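Local coordinates for protein methionine gamma-lyase (Trichomonas vaginalis, PDB 1E5E) that is a pyridoxal-phosphate-dependent enzyme of the Cys/Met metabolism family, assembled from four copies of the chain, at residues 258-261 / 262-266; 70-74 / 75-79; 96-99 / 100-104; 228-231 / 232-236. All blocks are in the same frame, centred on the assembly; numbering follows the deposited sequence. Where two conformers were deposited one is given.

Contact 1 of 4, residues 258-261 / 262-266; sequences STLN and IRMKA
T259 and R263 meet twice, once through the backbone and once through their side chains, across the first turn of helix 260-279. R263 N donates to T259 O at 2.9 Å, and R263 NE donates to T259 OG1, also at 2.9 Å, with the hydroxyl oxygen only 8° out of the guanidinium plane. T259 holds the N-cap position, yet its side chain makes no capping bond: with chi1 at 50°, OG1 sits between the backbone N and the carbonyl carbon and faces the arginine. The R263 chain, bent at chi3, then lays one guanidinium face against the backbone of L260, whose CA lies 3.4 Å from R263 NH2. Beside this, L260 CD1 touches M264 CG, 3.6 Å away, the two side chains lying side by side and pointing the same way. I262 CD1 rests 4.0 Å from T259 CG2. At the outer side, the aliphatic part of K265 crosses N261, K265 CE lying 3.7 Å from N261 OD1.

Further out, R263 NH1 bonds to Y210 O, while G256 O takes both R263 NH2 and the T259 hydroxyl. Across the subunit interface, I262 of the second subunit packs on R263. This buried guanidinium is held by a hydroxyl and main-chain carbonyls, so its charge is probably spread over neutral dipoles, with T259 passing the chain of bonds on to G256.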
ATOM      1  N   SER A 258      10.718  -9.179 -10.607  1.00 14.22           N
ATOM      2  CA  SER A 258      11.625 -10.190 -10.122  1.00 13.23           C
ATOM      3  C   SER A 258      11.221 -11.574 -10.599  1.00 14.39           C
ATOM      4  O   SER A 258      12.130 -12.423 -10.727  1.00 13.26           O
ATOM      5  CB  SER A 258      11.814 -10.075  -8.599  1.00 15.85           C
ATOM      6  OG  SER A 258      10.606 -10.409  -7.958  1.00 16.85           O
ATOM      7  N   THR A 259       9.956 -11.842 -10.966  1.00 13.74           N
ATOM      8  CA  THR A 259       9.643 -13.171 -11.511  1.00 14.00           C
ATOM      9  C   THR A 259       9.436 -13.121 -13.030  1.00 14.37           C
ATOM     10  O   THR A 259       8.907 -14.084 -13.603  1.00 14.74           O
ATOM     11  CB  THR A 259       8.350 -13.745 -10.908  1.00 13.86           C
ATOM     12  OG1 THR A 259       7.297 -12.751 -11.005  1.00 12.75           O
ATOM     13  CG2 THR A 259       8.568 -14.176  -9.461  1.00 13.00           C
ATOM     14  N   LEU A 260       9.769 -12.011 -13.680  1.00 12.51           N
ATOM     15  CA  LEU A 260       9.526 -11.861 -15.113  1.00 14.01           C
ATOM     16  C   LEU A 260      10.139 -13.009 -15.927  1.00 15.58           C
ATOM     17  O   LEU A 260       9.569 -13.559 -16.867  1.00 12.82           O
ATOM     18  CB  LEU A 260      10.080 -10.510 -15.638  1.00 10.16           C
ATOM     19  CG  LEU A 260       9.906 -10.260 -17.144  1.00 12.68           C
ATOM     20  CD1 LEU A 260       8.440 -10.276 -17.574  1.00 10.33           C
ATOM     21  CD2 LEU A 260      10.477  -8.893 -17.584  1.00  8.00           C
ATOM     22  N   ASN A 261      11.404 -13.343 -15.613  1.00 16.53           N
ATOM     23  CA  ASN A 261      12.027 -14.412 -16.390  1.00 18.69           C
ATOM     24  C   ASN A 261      11.306 -15.752 -16.263  1.00 17.97           C
ATOM     25  O   ASN A 261      11.094 -16.403 -17.290  1.00 15.20           O
ATOM     26  CB  ASN A 261      13.487 -14.570 -15.964  1.00 20.30           C
ATOM     27  CG  ASN A 261      14.166 -15.750 -16.655  1.00 23.81           C
ATOM     28  OD1 ASN A 261      14.474 -15.669 -17.833  1.00 24.15           O
ATOM     29  ND2 ASN A 261      14.432 -16.802 -15.886  1.00 24.20           N
ATOM     30  N   ILE A 262      10.956 -16.169 -15.025  1.00 16.13           N
ATOM     31  CA  ILE A 262      10.306 -17.474 -14.882  1.00 16.11           C
ATOM     32  C   ILE A 262       8.866 -17.461 -15.354  1.00 14.45           C
ATOM     33  O   ILE A 262       8.391 -18.516 -15.754  1.00 16.38           O
ATOM     34  CB  ILE A 262      10.381 -18.055 -13.447  1.00 14.83           C
ATOM     35  CG1 ILE A 262       9.769 -17.073 -12.438  1.00 14.67           C
ATOM     36  CG2 ILE A 262      11.833 -18.363 -13.107  1.00 11.84           C
ATOM     37  CD1 ILE A 262       9.630 -17.669 -11.042  1.00 16.56           C
ATOM     38  N   ARG A 263       8.188 -16.353 -15.330  1.00 13.92           N
ATOM     39  CA  ARG A 263       6.827 -16.211 -15.834  1.00 15.21           C
ATOM     40  C   ARG A 263       6.800 -16.240 -17.373  1.00 14.94           C
ATOM     41  O   ARG A 263       6.043 -17.005 -18.001  1.00 15.04           O
ATOM     42  CB  ARG A 263       6.225 -14.854 -15.380  1.00 12.78           C
ATOM     43  CG  ARG A 263       5.778 -14.844 -13.935  1.00 13.59           C
ATOM     44  CD  ARG A 263       5.021 -13.591 -13.518  1.00 14.91           C
ATOM     45  NE  ARG A 263       5.809 -12.361 -13.441  1.00 13.55           N
ATOM     46  CZ  ARG A 263       5.864 -11.442 -14.393  1.00 13.94           C
ATOM     47  NH1 ARG A 263       5.181 -11.606 -15.535  1.00 12.85           N
ATOM     48  NH2 ARG A 263       6.578 -10.339 -14.182  1.00 12.13           N
ATOM     49  N   MET A 264       7.692 -15.502 -18.009  1.00 14.71           N
ATOM     50  CA  MET A 264       7.736 -15.486 -19.477  1.00 17.34           C
ATOM     51  C   MET A 264       8.027 -16.898 -20.026  1.00 17.37           C
ATOM     52  O   MET A 264       7.430 -17.286 -21.028  1.00 15.62           O
ATOM     53  CB  MET A 264       8.748 -14.519 -20.095  1.00 18.25           C
ATOM     54  CG  MET A 264       8.463 -13.043 -19.864  1.00 19.85           C
ATOM     55  SD  MET A 264       6.751 -12.567 -20.215  1.00 21.17           S
ATOM     56  CE  MET A 264       6.583 -12.835 -21.968  1.00 17.67           C
ATOM     57  N   LYS A 265       8.948 -17.609 -19.414  1.00 17.18           N
ATOM     58  CA  LYS A 265       9.279 -18.955 -19.821  1.00 19.96           C
ATOM     59  C   LYS A 265       8.074 -19.867 -19.642  1.00 18.78           C
ATOM     60  O   LYS A 265       7.718 -20.553 -20.580  1.00 18.45           O
ATOM     61  CB  LYS A 265      10.440 -19.599 -19.039  1.00 21.76           C
ATOM     62  CG  LYS A 265      11.711 -18.800 -19.279  1.00 28.03           C
ATOM     63  CD  LYS A 265      12.937 -19.409 -18.594  1.00 31.79           C
ATOM     64  CE  LYS A 265      14.165 -18.968 -19.396  1.00 35.65           C
ATOM     65  NZ  LYS A 265      15.429 -19.445 -18.740  1.00 40.34           N
ATOM     66  N   ALA A 266       7.523 -19.858 -18.433  1.00 17.59           N
ATOM     67  CA  ALA A 266       6.351 -20.696 -18.175  1.00 15.42           C
ATOM     68  C   ALA A 266       5.192 -20.308 -19.081  1.00 15.45           C
ATOM     69  O   ALA A 266       4.537 -21.229 -19.591  1.00 13.95           O
ATOM     70  CB  ALA A 266       5.936 -20.545 -16.713  1.00 14.78           C
TER
HETATM   71  O   HOH W   1      12.540 -14.246 -12.829  1.00 16.09           O

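Contact 2 of 4, residues 70-74 / 75-79; sequences KIAFL and EKTEA
I71 and E75 make the last ordinary turn of helix 62-75, E75 N bonding to I71 O at 2.9 Å. Their side chains come together only loosely, I71 CG2 to E75 CG at 4.4 Å. At A72 the pattern changes: its carbonyl oxygen takes T77 N, also at 2.9 Å, five residues on. The A72 methyl group also lies under the departing chain, its CB 3.7 Å from T77 OG1 and 3.8 Å from A79 C. T77 OG1 in turn donates to A79 O at 2.9 Å, bracing the approach to strand 79-83, where E78 and A79 both face G224 in a classic beta bulge. F73 O receives K76 N at 3.2 Å from well above the carbonyl plane, 69° out of it. With K76 at positive phi (59°), the bonds returning to A72 and F73 make a Schellman motif that ends the helix. R5 joins F73 by a cation-pi contact as well as a bond to its carbonyl. The L74 side chain packs on P190 and L257.

The E75 chain folds at chi2, and its buried carboxylate takes H205 and N185 on OE2 and N194 on OE1. Three donors, two asparagines and a histidine, thus satisfy both oxygens and fix the rotation of the group.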
ATOM      1  N   LYS A  70      16.578  -0.752 -13.547  1.00 14.11           N
ATOM      2  CA  LYS A  70      16.433  -2.202 -13.791  1.00 13.73           C
ATOM      3  C   LYS A  70      15.939  -2.448 -15.210  1.00 14.58           C
ATOM      4  O   LYS A  70      16.570  -3.233 -15.962  1.00 14.98           O
ATOM      5  CB  LYS A  70      15.555  -2.833 -12.736  1.00 15.30           C
ATOM      6  CG  LYS A  70      16.219  -3.093 -11.382  1.00 14.98           C
ATOM      7  CD  LYS A  70      15.231  -3.552 -10.332  1.00 17.36           C
ATOM      8  CE  LYS A  70      15.929  -4.108  -9.073  1.00 15.52           C
ATOM      9  NZ  LYS A  70      16.851  -3.081  -8.499  1.00 14.57           N
ATOM     10  N   ILE A  71      14.970  -1.688 -15.711  1.00 13.19           N
ATOM     11  CA  ILE A  71      14.410  -1.872 -17.052  1.00 12.57           C
ATOM     12  C   ILE A  71      15.389  -1.402 -18.131  1.00 14.96           C
ATOM     13  O   ILE A  71      15.527  -2.088 -19.147  1.00 13.37           O
ATOM     14  CB  ILE A  71      13.080  -1.103 -17.244  1.00 15.03           C
ATOM     15  CG1 ILE A  71      11.982  -1.564 -16.264  1.00 13.85           C
ATOM     16  CG2 ILE A  71      12.575  -1.144 -18.672  1.00 12.18           C
ATOM     17  CD1 ILE A  71      11.578  -3.006 -16.479  1.00 12.67           C
ATOM     18  N   ALA A  72      16.071  -0.271 -17.913  1.00 14.28           N
ATOM     19  CA  ALA A  72      17.071   0.200 -18.876  1.00 14.42           C
ATOM     20  C   ALA A  72      18.160  -0.868 -19.030  1.00 16.46           C
ATOM     21  O   ALA A  72      18.624  -1.101 -20.141  1.00 14.35           O
ATOM     22  CB  ALA A  72      17.847   1.425 -18.398  1.00 12.53           C
ATOM     23  N   PHE A  73      18.556  -1.523 -17.919  1.00 18.66           N
ATOM     24  CA  PHE A  73      19.541  -2.603 -18.041  1.00 18.00           C
ATOM     25  C   PHE A  73      18.970  -3.745 -18.884  1.00 18.76           C
ATOM     26  O   PHE A  73      19.662  -4.227 -19.806  1.00 17.50           O
ATOM     27  CB  PHE A  73      20.005  -3.096 -16.666  1.00 18.56           C
ATOM     28  CG  PHE A  73      21.070  -4.147 -16.759  1.00 18.04           C
ATOM     29  CD1 PHE A  73      20.748  -5.466 -16.979  1.00 19.19           C
ATOM     30  CD2 PHE A  73      22.393  -3.774 -16.639  1.00 19.78           C
ATOM     31  CE1 PHE A  73      21.755  -6.414 -17.150  1.00 19.50           C
ATOM     32  CE2 PHE A  73      23.404  -4.722 -16.739  1.00 21.21           C
ATOM     33  CZ  PHE A  73      23.070  -6.046 -17.010  1.00 19.42           C
ATOM     34  N   LEU A  74      17.739  -4.186 -18.569  1.00 15.62           N
ATOM     35  CA  LEU A  74      17.139  -5.290 -19.306  1.00 15.33           C
ATOM     36  C   LEU A  74      16.920  -5.001 -20.792  1.00 15.64           C
ATOM     37  O   LEU A  74      17.015  -5.942 -21.585  1.00 13.32           O
ATOM     38  CB  LEU A  74      15.809  -5.729 -18.660  1.00 14.05           C
ATOM     39  CG  LEU A  74      16.026  -6.366 -17.249  1.00 18.55           C
ATOM     40  CD1 LEU A  74      14.681  -6.527 -16.528  1.00 15.57           C
ATOM     41  CD2 LEU A  74      16.700  -7.733 -17.384  1.00 15.91           C
ATOM     42  N   GLU A  75      16.678  -3.753 -21.198  1.00 15.30           N
ATOM     43  CA  GLU A  75      16.494  -3.396 -22.584  1.00 17.19           C
ATOM     44  C   GLU A  75      17.773  -2.959 -23.296  1.00 18.29           C
ATOM     45  O   GLU A  75      17.800  -2.576 -24.463  1.00 18.17           O
ATOM     46  CB  GLU A  75      15.427  -2.289 -22.692  1.00 17.16           C
ATOM     47  CG  GLU A  75      14.017  -2.873 -22.457  1.00 16.69           C
ATOM     48  CD  GLU A  75      13.488  -3.638 -23.682  1.00 17.47           C
ATOM     49  OE1 GLU A  75      14.305  -3.996 -24.562  1.00 16.65           O
ATOM     50  OE2 GLU A  75      12.285  -3.946 -23.778  1.00 15.73           O
ATOM     51  N   LYS A  76      18.864  -2.875 -22.574  1.00 19.45           N
ATOM     52  CA  LYS A  76      20.163  -2.404 -22.975  1.00 20.76           C
ATOM     53  C   LYS A  76      20.096  -0.972 -23.477  1.00 20.19           C
ATOM     54  O   LYS A  76      20.703  -0.651 -24.507  1.00 20.24           O
ATOM     55  CB  LYS A  76      20.773  -3.364 -24.013  1.00 24.05           C
ATOM     56  CG  LYS A  76      21.001  -4.788 -23.511  1.00 25.98           C
ATOM     57  CD  LYS A  76      21.528  -5.651 -24.681  1.00 32.60           C
ATOM     58  CE  LYS A  76      22.202  -6.897 -24.123  1.00 35.66           C
ATOM     59  NZ  LYS A  76      22.247  -8.026 -25.118  1.00 40.23           N
ATOM     60  N   THR A  77      19.368  -0.100 -22.792  1.00 18.12           N
ATOM     61  CA  THR A  77      19.251   1.291 -23.217  1.00 18.07           C
ATOM     62  C   THR A  77      20.010   2.161 -22.223  1.00 18.79           C
ATOM     63  O   THR A  77      20.194   1.671 -21.097  1.00 18.08           O
ATOM     64  CB  THR A  77      17.794   1.745 -23.310  1.00 18.15           C
ATOM     65  OG1 THR A  77      17.169   1.559 -22.042  1.00 18.67           O
ATOM     66  CG2 THR A  77      17.057   0.963 -24.409  1.00 20.10           C
ATOM     67  N   GLU A  78      20.397   3.381 -22.549  1.00 17.89           N
ATOM     68  CA  GLU A  78      21.086   4.165 -21.513  1.00 20.20           C
ATOM     69  C   GLU A  78      20.135   4.521 -20.359  1.00 20.56           C
ATOM     70  O   GLU A  78      20.589   4.755 -19.242  1.00 21.37           O
ATOM     71  CB  GLU A  78      21.562   5.511 -22.109  1.00 20.24           C
ATOM     72  CG  GLU A  78      22.598   5.216 -23.213  1.00 23.06           C
ATOM     73  CD  GLU A  78      23.119   6.467 -23.899  1.00 23.83           C
ATOM     74  OE1 GLU A  78      22.544   7.564 -23.838  1.00 22.44           O
ATOM     75  OE2 GLU A  78      24.173   6.331 -24.564  1.00 25.87           O
ATOM     76  N   ALA A  79      18.855   4.741 -20.636  1.00 17.81           N
ATOM     77  CA  ALA A  79      17.970   5.296 -19.627  1.00 18.90           C
ATOM     78  C   ALA A  79      16.577   4.702 -19.807  1.00 17.90           C
ATOM     79  O   ALA A  79      16.290   4.074 -20.833  1.00 16.72           O
ATOM     80  CB  ALA A  79      17.951   6.823 -19.732  1.00 16.90           C
TER

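Contact 3 of 4, residues 96-99 / 100-104; sequences TILK and AGDHL
K99 and D102 are the two ends of a type II beta turn that carries the chain from helix 86-97 into strand 103-107. The closing main-chain bond, D102 N to K99 O, measures 2.9 Å. Within the turn, G101 adopts a positive phi of 103°, a conformation in which a CB would press on the preceding carbonyl.

The charged contact doubles this link. K99 NZ forms a salt bridge with D102 OD1 at 3.0 Å, arriving on the syn side, 18° from the carboxylate plane. The other oxygen, D102 OD2, accepts the backbone N of K99 at 2.9 Å from well above that plane. With K99 CG between its backbone N and carbonyl carbon (chi1 63°), the lysine and aspartate side chains cross at about a right angle, and the lysine bends at chi4 to bring NZ to OD1. One water takes a bond from K99 NZ and gives one to A100 O.

Among apolar contacts, L98 CD2 lies 3.7 Å from D102 CB, and its other methyl faces L104 near the start of the strand. L122 and I150 extend this cluster into the fold. K124 of the third subunit bonds through NZ to L98 O, so the turn also takes part in a subunit contact. In the leucine pair, the side chains cross at about a right angle, L98 CD1 meeting L104 CD1 at 4.0 Å.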
ATOM      1  N   THR A  96       6.799  14.846 -27.031  1.00 18.89           N
ATOM      2  CA  THR A  96       8.049  15.536 -26.821  1.00 19.22           C
ATOM      3  C   THR A  96       8.767  15.734 -28.166  1.00 20.60           C
ATOM      4  O   THR A  96       9.325  16.799 -28.430  1.00 18.73           O
ATOM      5  CB  THR A  96       9.019  14.719 -25.940  1.00 18.37           C
ATOM      6  OG1 THR A  96       8.406  14.561 -24.648  1.00 18.97           O
ATOM      7  CG2 THR A  96      10.376  15.352 -25.738  1.00 16.71           C
ATOM      8  N   ILE A  97       8.780  14.663 -28.954  1.00 19.00           N
ATOM      9  CA  ILE A  97       9.479  14.699 -30.242  1.00 19.63           C
ATOM     10  C   ILE A  97       8.793  15.650 -31.223  1.00 18.95           C
ATOM     11  O   ILE A  97       9.451  16.520 -31.795  1.00 20.70           O
ATOM     12  CB  ILE A  97       9.613  13.295 -30.842  1.00 19.97           C
ATOM     13  CG1 ILE A  97      10.471  12.405 -29.926  1.00 18.27           C
ATOM     14  CG2 ILE A  97      10.255  13.316 -32.221  1.00 19.32           C
ATOM     15  CD1 ILE A  97      10.236  10.923 -30.170  1.00 18.96           C
ATOM     16  N   LEU A  98       7.544  15.365 -31.543  1.00 20.79           N
ATOM     17  CA  LEU A  98       6.825  16.121 -32.558  1.00 22.84           C
ATOM     18  C   LEU A  98       6.309  17.492 -32.188  1.00 25.19           C
ATOM     19  O   LEU A  98       5.971  17.879 -31.069  1.00 22.61           O
ATOM     20  CB  LEU A  98       5.611  15.284 -32.991  1.00 21.50           C
ATOM     21  CG  LEU A  98       5.962  13.828 -33.339  1.00 22.37           C
ATOM     22  CD1 LEU A  98       4.700  12.983 -33.321  1.00 21.26           C
ATOM     23  CD2 LEU A  98       6.657  13.802 -34.692  1.00 19.61           C
ATOM     24  N   LYS A  99       6.048  18.254 -33.246  1.00 25.78           N
ATOM     25  CA  LYS A  99       5.475  19.590 -33.202  1.00 27.86           C
ATOM     26  C   LYS A  99       4.593  19.768 -34.436  1.00 27.92           C
ATOM     27  O   LYS A  99       4.733  18.992 -35.385  1.00 27.89           O
ATOM     28  CB  LYS A  99       6.586  20.642 -33.175  1.00 31.73           C
ATOM     29  CG  LYS A  99       7.455  20.625 -34.433  1.00 35.85           C
ATOM     30  CD  LYS A  99       8.369  21.848 -34.448  1.00 39.87           C
ATOM     31  CE  LYS A  99       9.648  21.637 -35.232  1.00 41.09           C
ATOM     32  NZ  LYS A  99       9.495  20.993 -36.567  1.00 42.49           N
ATOM     33  N   ALA A 100       3.603  20.630 -34.382  1.00 26.97           N
ATOM     34  CA  ALA A 100       2.724  20.930 -35.490  1.00 29.08           C
ATOM     35  C   ALA A 100       3.544  21.063 -36.776  1.00 28.66           C
ATOM     36  O   ALA A 100       4.607  21.665 -36.801  1.00 26.40           O
ATOM     37  CB  ALA A 100       1.846  22.174 -35.285  1.00 27.70           C
ATOM     38  N   GLY A 101       3.107  20.292 -37.787  1.00 30.47           N
ATOM     39  CA  GLY A 101       3.866  20.302 -39.033  1.00 32.90           C
ATOM     40  C   GLY A 101       4.740  19.082 -39.234  1.00 33.36           C
ATOM     41  O   GLY A 101       5.140  18.857 -40.392  1.00 32.78           O
ATOM     42  N   ASP A 102       5.104  18.361 -38.160  1.00 31.20           N
ATOM     43  CA  ASP A 102       5.925  17.169 -38.335  1.00 27.85           C
ATOM     44  C   ASP A 102       5.108  16.039 -38.964  1.00 26.39           C
ATOM     45  O   ASP A 102       3.900  16.116 -39.114  1.00 25.64           O
ATOM     46  CB  ASP A 102       6.480  16.694 -36.991  1.00 29.88           C
ATOM     47  CG  ASP A 102       7.576  17.579 -36.456  1.00 30.57           C
ATOM     48  OD1 ASP A 102       8.019  18.422 -37.276  1.00 29.96           O
ATOM     49  OD2 ASP A 102       7.987  17.414 -35.277  1.00 30.64           O
ATOM     50  N   HIS A 103       5.792  14.961 -39.350  1.00 25.46           N
ATOM     51  CA  HIS A 103       5.150  13.804 -39.965  1.00 24.15           C
ATOM     52  C   HIS A 103       5.542  12.529 -39.194  1.00 22.45           C
ATOM     53  O   HIS A 103       6.669  12.366 -38.778  1.00 21.71           O
ATOM     54  CB  HIS A 103       5.563  13.634 -41.430  1.00 21.55           C
ATOM     55  CG  HIS A 103       5.047  12.462 -42.175  1.00 18.93           C
ATOM     56  ND1 HIS A 103       5.932  11.576 -42.834  1.00 20.15           N
ATOM     57  CD2 HIS A 103       3.810  12.020 -42.437  1.00 18.91           C
ATOM     58  CE1 HIS A 103       5.235  10.639 -43.433  1.00 19.22           C
ATOM     59  NE2 HIS A 103       3.948  10.891 -43.220  1.00 20.32           N
ATOM     60  N   LEU A 104       4.546  11.688 -39.047  1.00 22.23           N
ATOM     61  CA  LEU A 104       4.679  10.429 -38.396  1.00 22.98           C
ATOM     62  C   LEU A 104       4.230   9.257 -39.262  1.00 21.08           C
ATOM     63  O   LEU A 104       3.086   9.246 -39.672  1.00 21.41           O
ATOM     64  CB  LEU A 104       3.833  10.381 -37.099  1.00 24.05           C
ATOM     65  CG  LEU A 104       3.999   9.049 -36.337  1.00 25.06           C
ATOM     66  CD1 LEU A 104       4.201   9.317 -34.847  1.00 26.69           C
ATOM     67  CD2 LEU A 104       2.760   8.183 -36.540  1.00 23.92           C
TER
HETATM   68  O   HOH W   2      10.103  18.581 -33.850  1.00 41.01           O
HETATM   69  O   HOH W   3       7.146  21.472 -38.003  1.00 65.67           O

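Contact 4 of 4, residues 228-231 / 232-236; sequences LLQQ and IRMVG
L228 O accepts I232 N at 2.9 Å. R233 N repeats the bond to L229 O at 2.9 Å, and M234 N and V235 N continue it to Q230 O and Q231 O. On the inner side, I232 takes its CG1 anti to the carbonyl carbon (chi1 -69°), and the chain runs on extended, sending CD1 back over the preceding turn. There I232 CD1 meets L228 CG obliquely at 3.9 Å and lies alongside L229, I232 CD1 to L229 CD1, at 4.2 Å.

This four-residue spacing is that of the alpha-helix, here helix 226-241, which widens into a pi-type turn over 232-236. The helix packs I232 on T93 and T96 of helix 86-97, while L229 leans on A79 and V81 of strand 79-83. On the exposed side, Q230 and M234 run side by side, though M234 was modelled in two conformers and the detail of that pair is doubtful. R233 begins close to the preceding turn, its CB 3.3 Å from L229 O, and its guanidinium reaches E68, with which NH1 forms a salt bridge, and C80 O, to which NH2 makes a weak bond.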
ATOM      1  N   LEU A 228      17.601  12.070 -25.260  1.00 19.60           N
ATOM      2  CA  LEU A 228      16.188  12.124 -25.593  1.00 18.45           C
ATOM      3  C   LEU A 228      15.306  11.881 -24.373  1.00 16.68           C
ATOM      4  O   LEU A 228      14.330  12.592 -24.198  1.00 16.77           O
ATOM      5  CB  LEU A 228      15.808  11.157 -26.720  1.00 17.21           C
ATOM      6  CG  LEU A 228      14.294  11.123 -26.995  1.00 19.13           C
ATOM      7  CD1 LEU A 228      13.770  12.421 -27.600  1.00 17.64           C
ATOM      8  CD2 LEU A 228      13.960   9.960 -27.935  1.00 20.49           C
ATOM      9  N   LEU A 229      15.621  10.914 -23.515  1.00 15.91           N
ATOM     10  CA  LEU A 229      14.759  10.653 -22.368  1.00 18.02           C
ATOM     11  C   LEU A 229      14.791  11.760 -21.345  1.00 20.18           C
ATOM     12  O   LEU A 229      13.768  12.019 -20.681  1.00 18.97           O
ATOM     13  CB  LEU A 229      15.122   9.299 -21.764  1.00 17.84           C
ATOM     14  CG  LEU A 229      14.320   8.166 -22.422  1.00 17.79           C
ATOM     15  CD1 LEU A 229      14.637   8.036 -23.903  1.00 15.85           C
ATOM     16  CD2 LEU A 229      14.588   6.862 -21.696  1.00 17.33           C
ATOM     17  N   GLN A 230      15.914  12.496 -21.304  1.00 20.58           N
ATOM     18  CA  GLN A 230      15.938  13.664 -20.416  1.00 22.31           C
ATOM     19  C   GLN A 230      14.980  14.703 -20.972  1.00 21.25           C
ATOM     20  O   GLN A 230      14.218  15.349 -20.238  1.00 19.54           O
ATOM     21  CB  GLN A 230      17.394  14.070 -20.234  1.00 25.64           C
ATOM     22  CG  GLN A 230      17.620  15.449 -19.658  1.00 32.14           C
ATOM     23  CD  GLN A 230      17.163  15.622 -18.231  1.00 35.31           C
ATOM     24  OE1 GLN A 230      16.950  14.679 -17.476  1.00 35.50           O
ATOM     25  NE2 GLN A 230      16.986  16.882 -17.793  1.00 38.59           N
ATOM     26  N   GLN A 231      14.869  14.832 -22.297  1.00 20.57           N
ATOM     27  CA  GLN A 231      13.894  15.772 -22.842  1.00 22.65           C
ATOM     28  C   GLN A 231      12.470  15.291 -22.557  1.00 21.69           C
ATOM     29  O   GLN A 231      11.558  16.076 -22.239  1.00 19.66           O
ATOM     30  CB  GLN A 231      14.101  16.028 -24.338  1.00 23.42           C
ATOM     31  CG  GLN A 231      15.492  16.299 -24.873  0.50 25.70           C
ATOM     32  CD  GLN A 231      15.575  16.233 -26.395  0.50 27.61           C
ATOM     33  OE1 GLN A 231      16.433  15.566 -27.001  0.50 27.88           O
ATOM     34  NE2 GLN A 231      14.622  16.904 -27.051  0.50 28.33           N
ATOM     35  N   ILE A 232      12.218  13.990 -22.730  1.00 18.58           N
ATOM     36  CA  ILE A 232      10.885  13.433 -22.469  1.00 19.80           C
ATOM     37  C   ILE A 232      10.466  13.629 -21.011  1.00 19.82           C
ATOM     38  O   ILE A 232       9.325  13.983 -20.714  1.00 17.99           O
ATOM     39  CB  ILE A 232      10.851  11.908 -22.785  1.00 19.19           C
ATOM     40  CG1 ILE A 232      10.985  11.720 -24.308  1.00 19.08           C
ATOM     41  CG2 ILE A 232       9.604  11.215 -22.223  1.00 17.63           C
ATOM     42  CD1 ILE A 232      11.224  10.276 -24.740  1.00 18.58           C
ATOM     43  N   ARG A 233      11.407  13.507 -20.093  1.00 19.65           N
ATOM     44  CA  ARG A 233      11.117  13.670 -18.664  1.00 24.80           C
ATOM     45  C   ARG A 233      10.811  15.128 -18.350  1.00 25.96           C
ATOM     46  O   ARG A 233       9.778  15.436 -17.761  1.00 22.95           O
ATOM     47  CB  ARG A 233      12.249  13.017 -17.872  1.00 27.00           C
ATOM     48  CG  ARG A 233      12.552  13.390 -16.473  1.00 32.50           C
ATOM     49  CD  ARG A 233      13.179  12.388 -15.544  1.00 33.77           C
ATOM     50  NE  ARG A 233      14.075  11.352 -16.080  1.00 34.13           N
ATOM     51  CZ  ARG A 233      13.833  10.072 -15.698  1.00 35.24           C
ATOM     52  NH1 ARG A 233      12.804   9.828 -14.903  1.00 33.64           N
ATOM     53  NH2 ARG A 233      14.578   9.054 -16.143  1.00 36.58           N
ATOM     54  N   MET A 234      11.567  16.070 -18.925  1.00 26.62           N
ATOM     55  CA  MET A 234      11.386  17.471 -18.619  1.00 28.58           C
ATOM     56  C   MET A 234      10.236  18.101 -19.372  1.00 26.38           C
ATOM     57  O   MET A 234       9.739  19.101 -18.899  1.00 25.72           O
ATOM     58  CB  MET A 234      12.668  18.271 -18.804  1.00 32.25           C
ATOM     59  CG  MET A 234      13.672  17.910 -17.702  0.50 34.28           C
ATOM     60  SD  MET A 234      13.051  17.463 -16.068  0.50 37.88           S
ATOM     61  CE  MET A 234      13.173  19.012 -15.187  0.50 37.63           C
ATOM     62  N   VAL A 235       9.834  17.616 -20.528  1.00 26.24           N
ATOM     63  CA  VAL A 235       8.707  18.109 -21.292  1.00 24.54           C
ATOM     64  C   VAL A 235       7.527  17.147 -21.291  1.00 21.20           C
ATOM     65  O   VAL A 235       6.441  17.519 -20.862  1.00 20.70           O
ATOM     66  CB  VAL A 235       9.132  18.364 -22.751  1.00 27.38           C
ATOM     67  CG1 VAL A 235       7.968  18.796 -23.624  1.00 26.54           C
ATOM     68  CG2 VAL A 235      10.235  19.429 -22.789  1.00 29.12           C
ATOM     69  N   GLY A 236       7.705  15.934 -21.828  1.00 18.13           N
ATOM     70  CA  GLY A 236       6.601  14.979 -21.898  1.00 17.47           C
ATOM     71  C   GLY A 236       5.957  14.668 -20.549  1.00 16.93           C
ATOM     72  O   GLY A 236       4.730  14.494 -20.478  1.00 17.16           O
TER

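Overall arrangement
Along the chain the contacts come in the order 2, 3, 4, 1. Contacts 2, 3 and 4 form a connected series around the seven-stranded sheet characteristic of this PLP-dependent fold. Contact 2 leads into edge strand 79-83 and touches contact 4 where A79 meets L229, their centres 16 Å apart. Contact 4 also touches contact 3, centres 15 Å apart, through T96 and I97 of helix 86-97, which contact 3 leaves to enter strand 103-107. Contact 1, on helix 260-279, touches none of the others, though its nearest atoms come within about 5 Å of contact 2; its centre is 37 Å from that of contact 3, on the opposite side of the chain's centre. Contacts 1 and 3 each reach a different neighbouring subunit of the tetramer.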